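Local coordinates for protein exodeoxyribonuclease (Neisseria meningitidis, PDB 2JC5) that probably cleaves the DNA backbone at abasic sites during DNA repair, as a magnesium- or manganese-dependent endonuclease of the AP/ExoA family, at residues Ile31-Glu36 and Leu103-Tyr109; Met191-Tyr196 and Ala233-Val238; Tyr202-Ser206 and Lys243-Ala248; Arg219-Gln223 and His247-Val252. One frame throughout, in Å; residues are numbered along the deposited sequence.

Contact 1. Residues Ile31-Glu36 and Leu103-Tyr109; sequences IVCVQE and LSVISLY. With MG (magnesium ion), chain B.
Strands 31-35 and 103-109 belong to different sheets of the DNase I-like alpha/beta sandwich, and face each other across its core with their directions only 17° apart. At the end away from the metal, Ile31 CD1 packs on Val105 CG2 at 3.9 Å, and Cys33 SG sits 3.4 Å from Val105 CG1. Midway the buried Ser107 OG, turned anti to its own backbone N (chi1 -173°), donates to Val34 O at 2.9 Å from well above that carbonyl's plane, and accepts from Gln35 NE2 at 3.0 Å; the bend of Gln35 at chi2 (83°) folds its amide back to reach it. Just past the end of strand 31-35, Glu36 CB lies over one face of the ring of Tyr109, a predicted active-site residue, near its rim. In the conformer described, the extended Glu36 chain carries OE1 to the magnesium ion at 2.1 Å, with Asn10 and four waters completing the shell, while water 1 sits 2.6 Å from Tyr109 OH.

Contact 2. Residues Met191-Tyr196 and Ala233-Val238; sequences MWRTLY and AVSAHV
Trp192 and Val238 meet at about a right angle: Val238 CG2 stands over the six-membered ring, 4.3 Å from its centroid and 21° off the normal, a CH-pi contact displaced toward the rim. On the opposite face of the indole lies Tyr196 CD2, so the ring is sandwiched between the strand valine and the tyrosine just past the end of its own helix. The backbone of His237 comes to the indole edge, its CA 3.7 Å from Trp192 CZ3. The indole N-H is directed away from the strand, to Val199 O. Here the short helix 191-195 packs crosswise, at 111°, over strand 233-238, an outermost strand of one sheet of the alpha/beta sandwich. The methyl groups of Ala233 and Ala236 point at the helix, and Leu195 straddles them with its two branches, CD1 against Ala236 CB at 3.7 Å and CD2 beside Ala233 O. Met191, bent at chi2 and again at chi3, curls its methyl CE onto Ala233 CB at 3.6 Å. The helix gives out at Tyr196. With CG anti to the carbonyl carbon, its ring lies across Leu195 CB, which sits over the ring centre, and its hydroxyl reaches the strand backbone, where Ala236 N donates to Tyr196 OH at 3.0 Å and 156°.

Contact 3. Residues Tyr202-Ser206 and Lys243-Ala248; sequences YTWWS and KFSDHA
The His247 ring has Trp204 over one face: CD1 stands 3.3 Å above its plane near the rim, and Trp204 CB also lies over it in a CH-pi contact. The indole and imidazole planes are inclined at 48°, an oblique pairing. Ser206 N lies over one face of the Trp204 indole. At the indole's own edge, close to its plane, Trp204 NE1 donates to Asp246 OD2 at 3.0 Å, meeting that oxygen from above the carboxylate plane. The ring of Trp205 offers an edge as well, with Ala248 CB 3.9 Å from its CZ3 and Asp246 O near the same plane. A single beta bridge between Trp204 and His247 joins the backbones, with Ala248 N bonded to Thr203 O at 2.8 Å and Trp205 N to Asp246 O at 3.2 Å. Opposite Trp218, Thr203 and Trp204 form a classic beta bulge. The loop 243-248 carries two residues of the active site: Asp246, a metal ligand in another structure of this protein, and His247, the predicted proton acceptor. Trp204 also touches the bound bicine. An ST turn shapes the loop, His247 N donating to Ser245 OG at 3.1 Å.

Contact 4. Residues Arg219-Gln223 and His247-Val252; sequences RIDYQ and HAPLVV
Asp221 OD2 accepts from His247 ND1 at 2.6 Å and from Thr203 OG1, two bonds that would hold the carboxylate in place at the active site of this DNase I-like sandwich. The His247 bond is nearly straight (161°), lies in the imidazole plane and uses the syn lone pair of OD2, while the carboxylate and ring planes stand 80° apart. Both residues are predicted to be important for catalysis, and this bond would fix the rotation of the imidazole. Ile220 brings CD1 within 3.7 Å of His247 CE1. Deeper inside, strands 221-223 and 250-252, from different sheets, run 13° from parallel. Leu250, its CG anti to the backbone N, lays CD2 against Tyr222 C at 3.6 Å. The extended Gln223 lies alongside Leu250 and Val252, running antiparallel to both side chains; its amide is held by Tyr254 and Ile4, with a weak further bond from NE2 to Leu250 O. Its carbon CD rests 3.4 Å from Val252 CG2.

How the contacts relate
From the N terminus, contact 1 comes first: 31-36 meets 103-109 and closes a loop of 66 residues before the others open. The remaining three interlock, contacts 2 and 3 each spanning 36 intervening residues and contact 4 spanning 23. Contact 2 (191-196 with 233-238) crosses both contact 3 (202-206 with 243-248) and contact 4 (219-223 with 247-252), while contacts 3 and 4 end on the same piece of chain, sharing His247 and Ala248. Contacts 1 and 4 join the two sheets across the core. Contact 2 adds a helix over an edge strand beside strand 250-254, and Val251 N probably donates to His237 O. Contact 3 ties the short strand 204-205 to the loop bearing Asp246 and His247.

Contact 1. Residues Ile31-Glu36 and Leu103-Tyr109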
loop_
_atom_site.group_PDB
_atom_site.type_symbol
_atom_site.label_atom_id
_atom_site.label_comp_id
_atom_site.label_asym_id
_atom_site.label_seq_id
_atom_site.Cartn_x
_atom_site.Cartn_y
_atom_site.Cartn_z
ATOM N N ILE A 31 -10.169 -6.940 -5.085
ATOM C CA ILE A 31 -9.972 -5.940 -4.040
ATOM C C ILE A 31 -8.916 -4.961 -4.517
ATOM O O ILE A 31 -7.895 -5.382 -5.064
ATOM C CB ILE A 31 -9.504 -6.569 -2.703
ATOM C CG1 ILE A 31 -10.537 -7.594 -2.207
ATOM C CG2 ILE A 31 -9.298 -5.490 -1.648
ATOM C CD1 ILE A 31 -10.071 -8.447 -1.066
ATOM N N VAL A 32 -9.194 -3.667 -4.352
ATOM C CA VAL A 32 -8.257 -2.604 -4.716
ATOM C C VAL A 32 -8.050 -1.739 -3.478
ATOM O O VAL A 32 -9.010 -1.179 -2.932
ATOM C CB VAL A 32 -8.763 -1.757 -5.913
ATOM C CG1 VAL A 32 -7.730 -0.667 -6.297
ATOM C CG2 VAL A 32 -9.011 -2.656 -7.111
ATOM N N CYS A 33 -6.807 -1.680 -3.018
ATOM C CA CYS A 33 -6.433 -0.829 -1.922
ATOM C C CYS A 33 -5.745 0.370 -2.513
ATOM O O CYS A 33 -4.747 0.209 -3.230
ATOM C CB CYS A 33 -5.472 -1.559 -1.003
ATOM S SG CYS A 33 -6.220 -2.949 -0.199
ATOM N N VAL A 34 -6.269 1.557 -2.207
ATOM C CA VAL A 34 -5.649 2.773 -2.719
ATOM C C VAL A 34 -5.154 3.659 -1.599
ATOM O O VAL A 34 -5.692 3.672 -0.484
ATOM C CB VAL A 34 -6.545 3.577 -3.695
ATOM C CG1 VAL A 34 -6.958 2.697 -4.867
ATOM C CG2 VAL A 34 -7.776 4.167 -2.986
ATOM N N GLN A 35 -4.077 4.378 -1.906
ATOM C CA GLN A 35 -3.523 5.334 -0.971
ATOM C C GLN A 35 -3.370 6.687 -1.626
ATOM O O GLN A 35 -3.202 6.805 -2.844
ATOM C CB GLN A 35 -2.161 4.892 -0.447
ATOM C CG GLN A 35 -2.146 3.509 0.163
ATOM C CD GLN A 35 -2.007 2.417 -0.887
ATOM O OE1 GLN A 35 -1.259 2.589 -1.851
ATOM N NE2 GLN A 35 -2.743 1.301 -0.720
ATOM N N GLU A 36 -3.405 7.696 -0.769
ATOM C CA GLU A 36 -3.325 9.110 -1.130
ATOM C C GLU A 36 -4.482 9.572 -2.013
ATOM O O GLU A 36 -4.310 10.040 -3.152
ATOM C CB GLU A 36 -1.951 9.503 -1.689
ATOM C CG GLU A 36 -1.739 11.006 -1.526
ATOM C CD GLU A 36 -0.521 11.571 -2.192
ATOM O OE1 GLU A 36 0.017 10.941 -3.114
ATOM O OE2 GLU A 36 -0.105 12.675 -1.784
ATOM N N LEU A 103 -10.356 -13.683 6.041
ATOM C CA LEU A 103 -9.462 -12.812 5.278
ATOM C C LEU A 103 -9.568 -11.383 5.782
ATOM O O LEU A 103 -10.668 -10.863 5.990
ATOM C CB LEU A 103 -9.831 -12.848 3.787
ATOM C CG LEU A 103 -9.024 -11.948 2.838
ATOM C CD1 LEU A 103 -7.575 -12.379 2.792
ATOM C CD2 LEU A 103 -9.655 -11.940 1.476
ATOM N N SER A 104 -8.424 -10.721 5.919
ATOM C CA SER A 104 -8.400 -9.283 6.160
ATOM C C SER A 104 -7.457 -8.644 5.180
ATOM O O SER A 104 -6.360 -9.157 4.921
ATOM C CB SER A 104 -7.949 -8.952 7.574
ATOM O OG SER A 104 -8.818 -9.501 8.547
ATOM N N VAL A 105 -7.887 -7.527 4.621
ATOM C CA VAL A 105 -7.026 -6.717 3.781
ATOM C C VAL A 105 -7.002 -5.286 4.293
ATOM O O VAL A 105 -8.059 -4.703 4.601
ATOM C CB VAL A 105 -7.498 -6.773 2.331
ATOM C CG1 VAL A 105 -6.576 -5.961 1.440
ATOM C CG2 VAL A 105 -7.578 -8.210 1.860
ATOM N N ILE A 106 -5.789 -4.745 4.375
ATOM C CA ILE A 106 -5.548 -3.398 4.844
ATOM C C ILE A 106 -5.029 -2.547 3.706
ATOM O O ILE A 106 -4.330 -3.037 2.806
ATOM C CB ILE A 106 -4.538 -3.403 6.000
ATOM C CG1 ILE A 106 -5.222 -3.959 7.250
ATOM C CG2 ILE A 106 -3.936 -2.008 6.256
ATOM C CD1 ILE A 106 -4.334 -4.737 8.150
ATOM N N SER A 107 -5.431 -1.282 3.719
ATOM C CA SER A 107 -4.795 -0.260 2.903
ATOM C C SER A 107 -4.086 0.703 3.863
ATOM O O SER A 107 -4.732 1.279 4.741
ATOM C CB SER A 107 -5.803 0.502 2.072
ATOM O OG SER A 107 -5.074 1.364 1.198
ATOM N N LEU A 108 -2.770 0.857 3.667
ATOM C CA LEU A 108 -1.882 1.588 4.555
ATOM C C LEU A 108 -1.120 2.648 3.788
ATOM O O LEU A 108 -0.551 2.352 2.753
ATOM C CB LEU A 108 -0.856 0.617 5.148
ATOM C CG LEU A 108 0.284 1.241 5.971
ATOM C CD1 LEU A 108 -0.206 1.794 7.289
ATOM C CD2 LEU A 108 1.408 0.227 6.215
ATOM N N TYR A 109 -1.089 3.869 4.314
ATOM C CA TYR A 109 -0.267 4.933 3.765
ATOM C C TYR A 109 0.655 5.409 4.876
ATOM O O TYR A 109 0.259 6.192 5.751
ATOM C CB TYR A 109 -1.118 6.068 3.226
ATOM C CG TYR A 109 -0.354 7.186 2.556
ATOM C CD1 TYR A 109 0.796 6.947 1.813
ATOM C CD2 TYR A 109 -0.786 8.479 2.672
ATOM C CE1 TYR A 109 1.465 7.959 1.202
ATOM C CE2 TYR A 109 -0.109 9.506 2.075
ATOM C CZ TYR A 109 1.013 9.250 1.338
ATOM O OH TYR A 109 1.690 10.291 0.735
HETATM MG MG MG B . 1.854 11.354 -4.034
HETATM O O HOH W 1 1.267 12.782 1.393
HETATM O O HOH W 2 1.803 13.070 -3.360
HETATM O O HOH W 3 3.748 11.736 -4.646
HETATM O O HOH W 4 2.737 10.644 -2.605
HETATM O O HOH W 5 1.842 9.641 -4.805
#

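Contact 2. Residues Met191-Tyr196 and Ala233-Val238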
loop_
_atom_site.group_PDB
_atom_site.type_symbol
_atom_site.label_atom_id
_atom_site.label_comp_id
_atom_site.label_asym_id
_atom_site.label_seq_id
_atom_site.Cartn_x
_atom_site.Cartn_y
_atom_site.Cartn_z
ATOM N N MET A 191 5.647 -10.033 -0.323
ATOM C CA MET A 191 5.168 -10.973 -1.330
ATOM C C MET A 191 5.954 -10.878 -2.631
ATOM O O MET A 191 6.292 -11.904 -3.237
ATOM C CB MET A 191 3.678 -10.788 -1.596
ATOM C CG MET A 191 2.987 -12.058 -2.036
ATOM S SD MET A 191 3.042 -13.429 -0.836
ATOM C CE MET A 191 4.294 -14.546 -1.503
ATOM N N TRP A 192 6.247 -9.654 -3.066
ATOM C CA TRP A 192 6.989 -9.463 -4.298
ATOM C C TRP A 192 8.371 -10.114 -4.223
ATOM O O TRP A 192 8.799 -10.845 -5.126
ATOM C CB TRP A 192 7.174 -7.974 -4.629
ATOM C CG TRP A 192 7.965 -7.806 -5.877
ATOM C CD1 TRP A 192 9.310 -7.640 -5.989
ATOM C CD2 TRP A 192 7.455 -7.903 -7.216
ATOM N NE1 TRP A 192 9.671 -7.591 -7.328
ATOM C CE2 TRP A 192 8.550 -7.745 -8.098
ATOM C CE3 TRP A 192 6.177 -8.092 -7.755
ATOM C CZ2 TRP A 192 8.402 -7.755 -9.471
ATOM C CZ3 TRP A 192 6.038 -8.098 -9.126
ATOM C CH2 TRP A 192 7.149 -7.949 -9.973
ATOM N N ARG A 193 9.089 -9.830 -3.144
ATOM C CA ARG A 193 10.479 -10.278 -3.037
ATOM C C ARG A 193 10.533 -11.781 -2.878
ATOM O O ARG A 193 11.480 -12.420 -3.339
ATOM C CB ARG A 193 11.159 -9.586 -1.864
ATOM C CG ARG A 193 12.604 -9.914 -1.664
ATOM C CD ARG A 193 13.461 -9.681 -2.864
ATOM N NE ARG A 193 13.418 -8.306 -3.345
ATOM C CZ ARG A 193 13.151 -7.922 -4.590
ATOM N NH1 ARG A 193 12.854 -8.786 -5.555
ATOM N NH2 ARG A 193 13.167 -6.620 -4.879
ATOM N N THR A 194 9.510 -12.355 -2.252
ATOM C CA THR A 194 9.445 -13.796 -2.090
ATOM C C THR A 194 9.139 -14.482 -3.407
ATOM O O THR A 194 9.757 -15.507 -3.742
ATOM C CB THR A 194 8.455 -14.169 -0.973
ATOM O OG1 THR A 194 9.035 -13.775 0.274
ATOM C CG2 THR A 194 8.193 -15.663 -0.927
ATOM N N LEU A 195 8.190 -13.939 -4.160
ATOM C CA LEU A 195 7.851 -14.498 -5.475
ATOM C C LEU A 195 9.005 -14.398 -6.476
ATOM O O LEU A 195 9.221 -15.329 -7.254
ATOM C CB LEU A 195 6.621 -13.804 -6.084
ATOM C CG LEU A 195 5.273 -14.181 -5.481
ATOM C CD1 LEU A 195 4.180 -13.242 -5.922
ATOM C CD2 LEU A 195 4.919 -15.635 -5.841
ATOM N N TYR A 196 9.698 -13.254 -6.478
ATOM C CA TYR A 196 10.691 -12.929 -7.506
ATOM C C TYR A 196 11.959 -12.377 -6.850
ATOM O O TYR A 196 12.206 -11.181 -6.868
ATOM C CB TYR A 196 10.109 -11.898 -8.483
ATOM C CG TYR A 196 8.793 -12.329 -9.069
ATOM C CD1 TYR A 196 8.683 -13.522 -9.767
ATOM C CD2 TYR A 196 7.644 -11.576 -8.892
ATOM C CE1 TYR A 196 7.453 -13.946 -10.298
ATOM C CE2 TYR A 196 6.422 -11.989 -9.404
ATOM C CZ TYR A 196 6.325 -13.174 -10.110
ATOM O OH TYR A 196 5.099 -13.559 -10.618
ATOM N N ALA A 233 0.112 -17.499 -2.950
ATOM C CA ALA A 233 0.414 -16.526 -4.003
ATOM C C ALA A 233 0.966 -17.245 -5.217
ATOM O O ALA A 233 1.930 -17.992 -5.097
ATOM C CB ALA A 233 1.435 -15.495 -3.510
ATOM N N VAL A 234 0.363 -16.997 -6.378
ATOM C CA VAL A 234 0.781 -17.652 -7.625
ATOM C C VAL A 234 1.542 -16.757 -8.613
ATOM O O VAL A 234 2.347 -17.235 -9.409
ATOM C CB VAL A 234 -0.399 -18.344 -8.338
ATOM C CG1 VAL A 234 -0.929 -19.494 -7.488
ATOM C CG2 VAL A 234 -1.500 -17.369 -8.673
ATOM N N SER A 235 1.305 -15.455 -8.558
ATOM C CA SER A 235 1.991 -14.530 -9.430
ATOM C C SER A 235 1.777 -13.104 -8.987
ATOM O O SER A 235 0.902 -12.807 -8.185
ATOM C CB SER A 235 1.518 -14.698 -10.867
ATOM O OG SER A 235 0.227 -14.184 -10.994
ATOM N N ALA A 236 2.593 -12.217 -9.524
ATOM C CA ALA A 236 2.434 -10.789 -9.270
ATOM C C ALA A 236 3.021 -10.018 -10.436
ATOM O O ALA A 236 3.833 -10.549 -11.216
ATOM C CB ALA A 236 3.100 -10.391 -7.961
ATOM N N HIS A 237 2.601 -8.767 -10.566
ATOM C CA HIS A 237 3.220 -7.848 -11.506
ATOM C C HIS A 237 3.061 -6.416 -11.053
ATOM O O HIS A 237 2.174 -6.099 -10.263
ATOM C CB HIS A 237 2.692 -8.036 -12.937
ATOM C CG HIS A 237 1.251 -7.664 -13.135
ATOM N ND1 HIS A 237 0.218 -8.557 -12.932
ATOM C CD2 HIS A 237 0.674 -6.515 -13.570
ATOM C CE1 HIS A 237 -0.932 -7.964 -13.218
ATOM N NE2 HIS A 237 -0.684 -6.721 -13.594
ATOM N N VAL A 238 3.975 -5.576 -11.530
ATOM C CA VAL A 238 3.854 -4.129 -11.396
ATOM C C VAL A 238 3.282 -3.619 -12.704
ATOM O O VAL A 238 3.910 -3.754 -13.752
ATOM C CB VAL A 238 5.207 -3.486 -11.064
ATOM C CG1 VAL A 238 5.080 -1.968 -10.956
ATOM C CG2 VAL A 238 5.769 -4.077 -9.757
#

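Contact 3. Residues Tyr202-Ser206 and Lys243-Ala248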
loop_
_atom_site.group_PDB
_atom_site.type_symbol
_atom_site.label_atom_id
_atom_site.label_comp_id
_atom_site.label_asym_id
_atom_site.label_seq_id
_atom_site.Cartn_x
_atom_site.Cartn_y
_atom_site.Cartn_z
ATOM N N TYR A 202 10.474 -2.046 -8.931
ATOM C CA TYR A 202 10.206 -0.668 -8.510
ATOM C C TYR A 202 8.732 -0.330 -8.727
ATOM O O TYR A 202 8.122 -0.750 -9.704
ATOM C CB TYR A 202 11.038 0.366 -9.285
ATOM C CG TYR A 202 12.520 0.136 -9.384
ATOM C CD1 TYR A 202 13.243 -0.467 -8.368
ATOM C CD2 TYR A 202 13.223 0.562 -10.509
ATOM C CE1 TYR A 202 14.631 -0.655 -8.470
ATOM C CE2 TYR A 202 14.594 0.375 -10.619
ATOM C CZ TYR A 202 15.291 -0.243 -9.611
ATOM O OH TYR A 202 16.639 -0.432 -9.765
ATOM N N THR A 203 8.200 0.473 -7.811
ATOM C CA THR A 203 6.806 0.895 -7.804
ATOM C C THR A 203 6.621 2.406 -7.749
ATOM O O THR A 203 5.488 2.860 -7.841
ATOM C CB THR A 203 6.038 0.281 -6.605
ATOM O OG1 THR A 203 6.603 0.738 -5.369
ATOM C CG2 THR A 203 6.063 -1.241 -6.663
ATOM N N TRP A 204 7.715 3.173 -7.626
ATOM C CA TRP A 204 7.639 4.632 -7.557
ATOM C C TRP A 204 8.809 5.290 -8.258
ATOM O O TRP A 204 9.943 4.819 -8.161
ATOM C CB TRP A 204 7.625 5.088 -6.091
ATOM C CG TRP A 204 7.580 6.581 -5.947
ATOM C CD1 TRP A 204 6.501 7.394 -6.105
ATOM C CD2 TRP A 204 8.673 7.426 -5.611
ATOM N NE1 TRP A 204 6.858 8.702 -5.901
ATOM C CE2 TRP A 204 8.189 8.752 -5.583
ATOM C CE3 TRP A 204 10.018 7.193 -5.329
ATOM C CZ2 TRP A 204 9.002 9.842 -5.302
ATOM C CZ3 TRP A 204 10.827 8.281 -5.057
ATOM C CH2 TRP A 204 10.309 9.595 -5.045
ATOM N N TRP A 205 8.516 6.391 -8.955
ATOM C CA TRP A 205 9.515 7.255 -9.578
ATOM C C TRP A 205 9.036 8.670 -9.325
ATOM O O TRP A 205 7.827 8.906 -9.339
ATOM C CB TRP A 205 9.598 7.012 -11.084
ATOM C CG TRP A 205 9.835 5.586 -11.470
ATOM C CD1 TRP A 205 11.021 5.036 -11.900
ATOM C CD2 TRP A 205 8.881 4.504 -11.454
ATOM N NE1 TRP A 205 10.845 3.698 -12.160
ATOM C CE2 TRP A 205 9.551 3.347 -11.892
ATOM C CE3 TRP A 205 7.521 4.412 -11.131
ATOM C CZ2 TRP A 205 8.917 2.117 -11.991
ATOM C CZ3 TRP A 205 6.900 3.198 -11.233
ATOM C CH2 TRP A 205 7.591 2.067 -11.670
ATOM N N SER A 206 9.947 9.623 -9.122
ATOM C CA SER A 206 9.507 10.930 -8.645
ATOM C C SER A 206 8.698 11.763 -9.634
ATOM O O SER A 206 7.990 12.680 -9.220
ATOM C CB SER A 206 10.670 11.749 -8.112
ATOM O OG SER A 206 11.474 12.255 -9.138
ATOM N N LYS A 243 -0.127 4.786 -17.142
ATOM C CA LYS A 243 0.430 5.553 -16.033
ATOM C C LYS A 243 -0.662 6.407 -15.412
ATOM O O LYS A 243 -1.231 7.284 -16.088
ATOM C CB LYS A 243 1.573 6.428 -16.543
ATOM C CG LYS A 243 2.329 7.184 -15.466
ATOM C CD LYS A 243 3.181 6.251 -14.657
ATOM C CE LYS A 243 4.330 6.966 -13.925
ATOM N NZ LYS A 243 4.634 6.182 -12.717
ATOM N N PHE A 244 -0.956 6.143 -14.133
ATOM C CA PHE A 244 -2.056 6.783 -13.407
ATOM C C PHE A 244 -1.603 7.698 -12.296
ATOM O O PHE A 244 -2.422 8.411 -11.711
ATOM C CB PHE A 244 -2.920 5.720 -12.718
ATOM C CG PHE A 244 -3.364 4.607 -13.616
ATOM C CD1 PHE A 244 -4.114 4.867 -14.738
ATOM C CD2 PHE A 244 -3.080 3.290 -13.313
ATOM C CE1 PHE A 244 -4.557 3.828 -15.550
ATOM C CE2 PHE A 244 -3.507 2.265 -14.134
ATOM C CZ PHE A 244 -4.254 2.543 -15.258
ATOM N N SER A 245 -0.312 7.661 -11.991
ATOM C CA SER A 245 0.193 8.142 -10.737
ATOM C C SER A 245 1.716 8.120 -10.830
ATOM O O SER A 245 2.259 7.539 -11.781
ATOM C CB SER A 245 -0.264 7.189 -9.617
ATOM O OG SER A 245 0.389 7.424 -8.396
ATOM N N ASP A 246 2.395 8.701 -9.847
ATOM C CA ASP A 246 3.856 8.526 -9.742
ATOM C C ASP A 246 4.239 7.129 -9.266
ATOM O O ASP A 246 5.382 6.728 -9.456
ATOM C CB ASP A 246 4.554 9.620 -8.910
ATOM C CG ASP A 246 3.962 9.831 -7.551
ATOM O OD1 ASP A 246 2.875 9.311 -7.245
ATOM O OD2 ASP A 246 4.626 10.554 -6.794
ATOM N N HIS A 247 3.280 6.388 -8.703
ATOM C CA HIS A 247 3.467 4.976 -8.405
ATOM C C HIS A 247 2.813 4.135 -9.483
ATOM O O HIS A 247 1.929 4.614 -10.206
ATOM C CB HIS A 247 2.785 4.580 -7.100
ATOM C CG HIS A 247 3.307 5.278 -5.886
ATOM N ND1 HIS A 247 4.026 4.635 -4.894
ATOM C CD2 HIS A 247 3.227 6.574 -5.508
ATOM C CE1 HIS A 247 4.336 5.504 -3.948
ATOM N NE2 HIS A 247 3.862 6.688 -4.292
ATOM N N ALA A 248 3.257 2.881 -9.581
ATOM C CA ALA A 248 2.584 1.861 -10.396
ATOM C C ALA A 248 1.792 0.904 -9.499
ATOM O O ALA A 248 2.249 0.563 -8.404
ATOM C CB ALA A 248 3.615 1.075 -11.215
HETATM O O HOH W 6 6.407 8.247 -11.899
#

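Contact 4. Residues Arg219-Gln223 and His247-Val252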
loop_
_atom_site.group_PDB
_atom_site.type_symbol
_atom_site.label_atom_id
_atom_site.label_comp_id
_atom_site.label_asym_id
_atom_site.label_seq_id
_atom_site.Cartn_x
_atom_site.Cartn_y
_atom_site.Cartn_z
ATOM N N ARG A 219 11.225 0.572 -4.900
ATOM C CA ARG A 219 10.138 -0.320 -4.513
ATOM C C ARG A 219 9.738 0.025 -3.074
ATOM O O ARG A 219 10.376 -0.404 -2.100
ATOM C CB ARG A 219 10.547 -1.787 -4.619
ATOM C CG ARG A 219 9.368 -2.724 -4.387
ATOM C CD ARG A 219 9.754 -4.139 -4.641
ATOM N NE ARG A 219 10.630 -4.654 -3.604
ATOM C CZ ARG A 219 10.225 -5.358 -2.553
ATOM N NH1 ARG A 219 8.928 -5.648 -2.382
ATOM N NH2 ARG A 219 11.130 -5.780 -1.680
ATOM N N ILE A 220 8.712 0.861 -2.950
ATOM C CA ILE A 220 8.218 1.305 -1.646
ATOM C C ILE A 220 6.777 0.863 -1.362
ATOM O O ILE A 220 6.273 1.115 -0.268
ATOM C CB ILE A 220 8.396 2.825 -1.451
ATOM C CG1 ILE A 220 7.685 3.607 -2.561
ATOM C CG2 ILE A 220 9.883 3.176 -1.365
ATOM C CD1 ILE A 220 7.662 5.135 -2.333
ATOM N N ASP A 221 6.135 0.213 -2.336
ATOM C CA ASP A 221 4.793 -0.339 -2.187
ATOM C C ASP A 221 4.931 -1.836 -2.013
ATOM O O ASP A 221 5.761 -2.466 -2.678
ATOM C CB ASP A 221 3.957 -0.006 -3.411
ATOM C CG ASP A 221 3.789 1.495 -3.598
ATOM O OD1 ASP A 221 2.852 2.075 -2.989
ATOM O OD2 ASP A 221 4.585 2.115 -4.346
ATOM N N TYR A 222 4.142 -2.388 -1.105
ATOM C CA TYR A 222 4.245 -3.798 -0.726
ATOM C C TYR A 222 2.882 -4.428 -0.557
ATOM O O TYR A 222 1.901 -3.751 -0.254
ATOM C CB TYR A 222 4.919 -3.973 0.640
ATOM C CG TYR A 222 6.324 -3.497 0.800
ATOM C CD1 TYR A 222 6.608 -2.145 0.958
ATOM C CD2 TYR A 222 7.381 -4.392 0.847
ATOM C CE1 TYR A 222 7.896 -1.713 1.114
ATOM C CE2 TYR A 222 8.670 -3.956 1.022
ATOM C CZ TYR A 222 8.924 -2.611 1.169
ATOM O OH TYR A 222 10.224 -2.192 1.372
ATOM N N GLN A 223 2.858 -5.749 -0.669
ATOM C CA GLN A 223 1.829 -6.580 -0.034
ATOM C C GLN A 223 2.545 -7.460 0.977
ATOM O O GLN A 223 3.324 -8.322 0.598
ATOM C CB GLN A 223 1.064 -7.392 -1.087
ATOM C CG GLN A 223 0.257 -6.496 -2.028
ATOM C CD GLN A 223 -0.835 -7.201 -2.851
ATOM O OE1 GLN A 223 -1.319 -8.288 -2.524
ATOM N NE2 GLN A 223 -1.242 -6.546 -3.920
ATOM N N HIS A 247 3.280 6.388 -8.703
ATOM C CA HIS A 247 3.467 4.976 -8.405
ATOM C C HIS A 247 2.813 4.135 -9.483
ATOM O O HIS A 247 1.929 4.614 -10.206
ATOM C CB HIS A 247 2.785 4.580 -7.100
ATOM C CG HIS A 247 3.307 5.278 -5.886
ATOM N ND1 HIS A 247 4.026 4.635 -4.894
ATOM C CD2 HIS A 247 3.227 6.574 -5.508
ATOM C CE1 HIS A 247 4.336 5.504 -3.948
ATOM N NE2 HIS A 247 3.862 6.688 -4.292
ATOM N N ALA A 248 3.257 2.881 -9.581
ATOM C CA ALA A 248 2.584 1.861 -10.396
ATOM C C ALA A 248 1.792 0.904 -9.499
ATOM O O ALA A 248 2.249 0.563 -8.404
ATOM C CB ALA A 248 3.615 1.075 -11.215
ATOM N N PRO A 249 0.615 0.436 -9.958
ATOM C CA PRO A 249 -0.115 -0.572 -9.183
ATOM C C PRO A 249 0.647 -1.869 -9.020
ATOM O O PRO A 249 1.270 -2.346 -9.966
ATOM C CB PRO A 249 -1.386 -0.800 -10.008
ATOM C CG PRO A 249 -1.550 0.452 -10.760
ATOM C CD PRO A 249 -0.151 0.869 -11.129
ATOM N N LEU A 250 0.589 -2.419 -7.812
ATOM C CA LEU A 250 1.174 -3.702 -7.469
ATOM C C LEU A 250 0.065 -4.733 -7.383
ATOM O O LEU A 250 -0.829 -4.616 -6.559
ATOM C CB LEU A 250 1.920 -3.591 -6.137
ATOM C CG LEU A 250 2.457 -4.876 -5.515
ATOM C CD1 LEU A 250 3.501 -5.555 -6.429
ATOM C CD2 LEU A 250 2.992 -4.581 -4.127
ATOM N N VAL A 251 0.109 -5.720 -8.285
ATOM C CA VAL A 251 -0.957 -6.695 -8.420
ATOM C C VAL A 251 -0.456 -8.056 -7.988
ATOM O O VAL A 251 0.574 -8.515 -8.477
ATOM C CB VAL A 251 -1.400 -6.782 -9.892
ATOM C CG1 VAL A 251 -2.577 -7.780 -10.052
ATOM C CG2 VAL A 251 -1.727 -5.391 -10.463
ATOM N N VAL A 252 -1.188 -8.726 -7.106
ATOM C CA VAL A 252 -0.819 -10.094 -6.679
ATOM C C VAL A 252 -2.043 -10.977 -6.804
ATOM O O VAL A 252 -3.147 -10.554 -6.448
ATOM C CB VAL A 252 -0.268 -10.152 -5.246
ATOM C CG1 VAL A 252 0.207 -11.574 -4.897
ATOM C CG2 VAL A 252 0.892 -9.155 -5.075
#